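T9SS C-terminal target domain-containing protein (Bacteroides cellulosilyticus, PDB 5JVK) probably hydrolyses O-glycosidic bonds, as a family 39 glycoside hydrolase from a gut symbiont. Local coordinates at residues D232-P235 against L236-V240. Sequence-based numbering, arbitrary orientation.
Sequences DYLP and LLKVV
Two successive turns of helix 229-247, which links strands 217-220 and 252-255 in a beta-alpha-beta unit of the (beta/alpha)8 barrel, meet here through Tyr233 with Leu237 and Leu234 with Lys238. Both pairs are spaced i to i+4, and each is backed by a helical hydrogen bond. Leu237 N donates to Tyr233 O at 2.9 Å with an N-H...O angle of 160°. The bond from Lys238 N to Leu234 O is 2.8 Å long, its donor tilted 23° out of the carbonyl plane.

On the barrel-facing side, Leu237 CD2 lies 3.9 Å from Tyr233 CE2, at the ring edge and near the ring plane, so this methyl does not stack on a face. With CG turned anti to the backbone N (chi1 -164°), the ring swings along the helix toward Leu237. Its OH end reaches the barrel strands, as the hydrogen bond to Leu220 O demonstrates, and Phe269 packs edge-to-face with the ring. Leu237 reaches on to Leu253 and Ser255 of strand 252-255.

On another flank, the extended Lys238 chain passes across Leu234, bringing CE to 4.0 Å from Leu234 CG. Nearer the backbone, Lys238 CG sits 3.3 Å from Leu234 O. Pro235, whose ring nitrogen carries no hydrogen, breaks the bonding pattern with the preceding turn, and the helix is kinked there; its own side chain leans on Arg197 of helix 194-211.

The chemistry is therefore divided: Tyr233 and Leu237 anchor the helix to the barrel strands, whereas the exposed Lys238 lays its aliphatic chain against the buried Leu234.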
ATOM      1  N   ASP A 232       5.120  11.140  28.145  1.00 46.02           N
ATOM      2  CA  ASP A 232       4.868   9.687  28.170  1.00 44.80           C
ATOM      3  C   ASP A 232       5.744   8.903  27.195  1.00 43.08           C
ATOM      4  O   ASP A 232       6.414   7.946  27.596  1.00 43.26           O
ATOM      5  CB  ASP A 232       3.390   9.389  27.886  1.00 45.18           C
ATOM      6  CG  ASP A 232       2.451   9.978  28.933  1.00 45.64           C
ATOM      7  OD1 ASP A 232       2.852  10.128  30.108  1.00 46.23           O
ATOM      8  OD2 ASP A 232       1.295  10.287  28.575  1.00 46.12           O
ATOM      9  N   TYR A 233       5.739   9.303  25.924  1.00 41.36           N
ATOM     10  CA  TYR A 233       6.418   8.539  24.870  1.00 39.48           C
ATOM     11  C   TYR A 233       7.948   8.620  24.943  1.00 39.26           C
ATOM     12  O   TYR A 233       8.620   7.593  24.867  1.00 39.63           O
ATOM     13  CB  TYR A 233       5.937   8.975  23.479  1.00 38.31           C
ATOM     14  CG  TYR A 233       6.301   7.995  22.385  1.00 36.89           C
ATOM     15  CD1 TYR A 233       5.384   7.038  21.942  1.00 36.50           C
ATOM     16  CD2 TYR A 233       7.567   8.013  21.797  1.00 36.13           C
ATOM     17  CE1 TYR A 233       5.718   6.134  20.943  1.00 35.98           C
ATOM     18  CE2 TYR A 233       7.911   7.112  20.805  1.00 35.87           C
ATOM     19  CZ  TYR A 233       6.985   6.176  20.383  1.00 35.84           C
ATOM     20  OH  TYR A 233       7.326   5.294  19.389  1.00 35.01           O
ATOM     21  N   LEU A 234       8.491   9.828  25.076  1.00 39.37           N
ATOM     22  CA  LEU A 234       9.949  10.021  25.063  1.00 40.07           C
ATOM     23  C   LEU A 234      10.697   9.278  26.193  1.00 41.74           C
ATOM     24  O   LEU A 234      11.778   8.742  25.947  1.00 41.95           O
ATOM     25  CB  LEU A 234      10.307  11.520  25.038  1.00 39.59           C
ATOM     26  CG  LEU A 234      11.784  11.929  24.947  1.00 39.22           C
ATOM     27  CD1 LEU A 234      12.510  11.230  23.804  1.00 39.24           C
ATOM     28  CD2 LEU A 234      11.892  13.438  24.790  1.00 39.07           C
ATOM     29  N   PRO A 235      10.134   9.241  27.422  1.00 43.66           N
ATOM     30  CA  PRO A 235      10.708   8.378  28.461  1.00 44.35           C
ATOM     31  C   PRO A 235      10.821   6.903  28.073  1.00 44.16           C
ATOM     32  O   PRO A 235      11.874   6.301  28.282  1.00 45.60           O
ATOM     33  CB  PRO A 235       9.734   8.550  29.626  1.00 44.90           C
ATOM     34  CG  PRO A 235       9.273   9.954  29.491  1.00 44.49           C
ATOM     35  CD  PRO A 235       9.229  10.246  28.014  1.00 44.23           C
ATOM     36  N   LEU A 236       9.749   6.340  27.518  1.00 43.77           N
ATOM     37  CA  LEU A 236       9.761   4.959  27.025  1.00 44.17           C
ATOM     38  C   LEU A 236      10.810   4.792  25.925  1.00 44.33           C
ATOM     39  O   LEU A 236      11.571   3.826  25.927  1.00 45.47           O
ATOM     40  CB  LEU A 236       8.366   4.559  26.517  1.00 44.31           C
ATOM     41  CG  LEU A 236       8.086   3.149  25.961  1.00 44.92           C
ATOM     42  CD1 LEU A 236       8.598   2.971  24.544  1.00 45.63           C
ATOM     43  CD2 LEU A 236       8.647   2.048  26.846  1.00 45.16           C
ATOM     44  N   LEU A 237      10.846   5.748  25.001  1.00 43.71           N
ATOM     45  CA  LEU A 237      11.776   5.734  23.870  1.00 42.98           C
ATOM     46  C   LEU A 237      13.250   5.812  24.296  1.00 43.34           C
ATOM     47  O   LEU A 237      14.106   5.166  23.685  1.00 43.80           O
ATOM     48  CB  LEU A 237      11.437   6.890  22.920  1.00 42.51           C
ATOM     49  CG  LEU A 237      12.138   7.010  21.567  1.00 42.25           C
ATOM     50  CD1 LEU A 237      11.897   5.772  20.711  1.00 41.81           C
ATOM     51  CD2 LEU A 237      11.675   8.283  20.857  1.00 42.10           C
ATOM     52  N   LYS A 238      13.536   6.596  25.341  1.00 43.20           N
ATOM     53  CA  LYS A 238      14.905   6.731  25.881  1.00 42.02           C
ATOM     54  C   LYS A 238      15.475   5.435  26.474  1.00 41.41           C
ATOM     55  O   LYS A 238      16.693   5.271  26.526  1.00 41.56           O
ATOM     56  CB  LYS A 238      14.979   7.856  26.925  1.00 41.48           C
ATOM     57  CG  LYS A 238      15.057   9.246  26.317  1.00 41.26           C
ATOM     58  CD  LYS A 238      14.993  10.342  27.370  1.00 40.75           C
ATOM     59  CE  LYS A 238      15.360  11.692  26.771  1.00 40.36           C
ATOM     60  NZ  LYS A 238      15.049  12.832  27.675  1.00 40.25           N
ATOM     61  N   VAL A 239      14.596   4.540  26.927  1.00 40.88           N
ATOM     62  CA  VAL A 239      14.988   3.209  27.401  1.00 40.75           C
ATOM     63  C   VAL A 239      15.053   2.220  26.229  1.00 40.66           C
ATOM     64  O   VAL A 239      16.026   1.477  26.106  1.00 41.10           O
ATOM     65  CB  VAL A 239      14.020   2.680  28.494  1.00 40.70           C
ATOM     66  CG1 VAL A 239      14.438   1.294  28.980  1.00 40.69           C
ATOM     67  CG2 VAL A 239      13.948   3.657  29.662  1.00 40.43           C
ATOM     68  N   VAL A 240      14.026   2.223  25.376  1.00 40.34           N
ATOM     69  CA  VAL A 240      13.915   1.263  24.259  1.00 39.93           C
ATOM     70  C   VAL A 240      15.026   1.408  23.211  1.00 39.38           C
ATOM     71  O   VAL A 240      15.571   0.402  22.756  1.00 39.63           O
ATOM     72  CB  VAL A 240      12.519   1.339  23.574  1.00 39.74           C
ATOM     73  CG1 VAL A 240      12.472   0.537  22.273  1.00 39.91           C
ATOM     74  CG2 VAL A 240      11.440   0.837  24.522  1.00 39.57           C
TER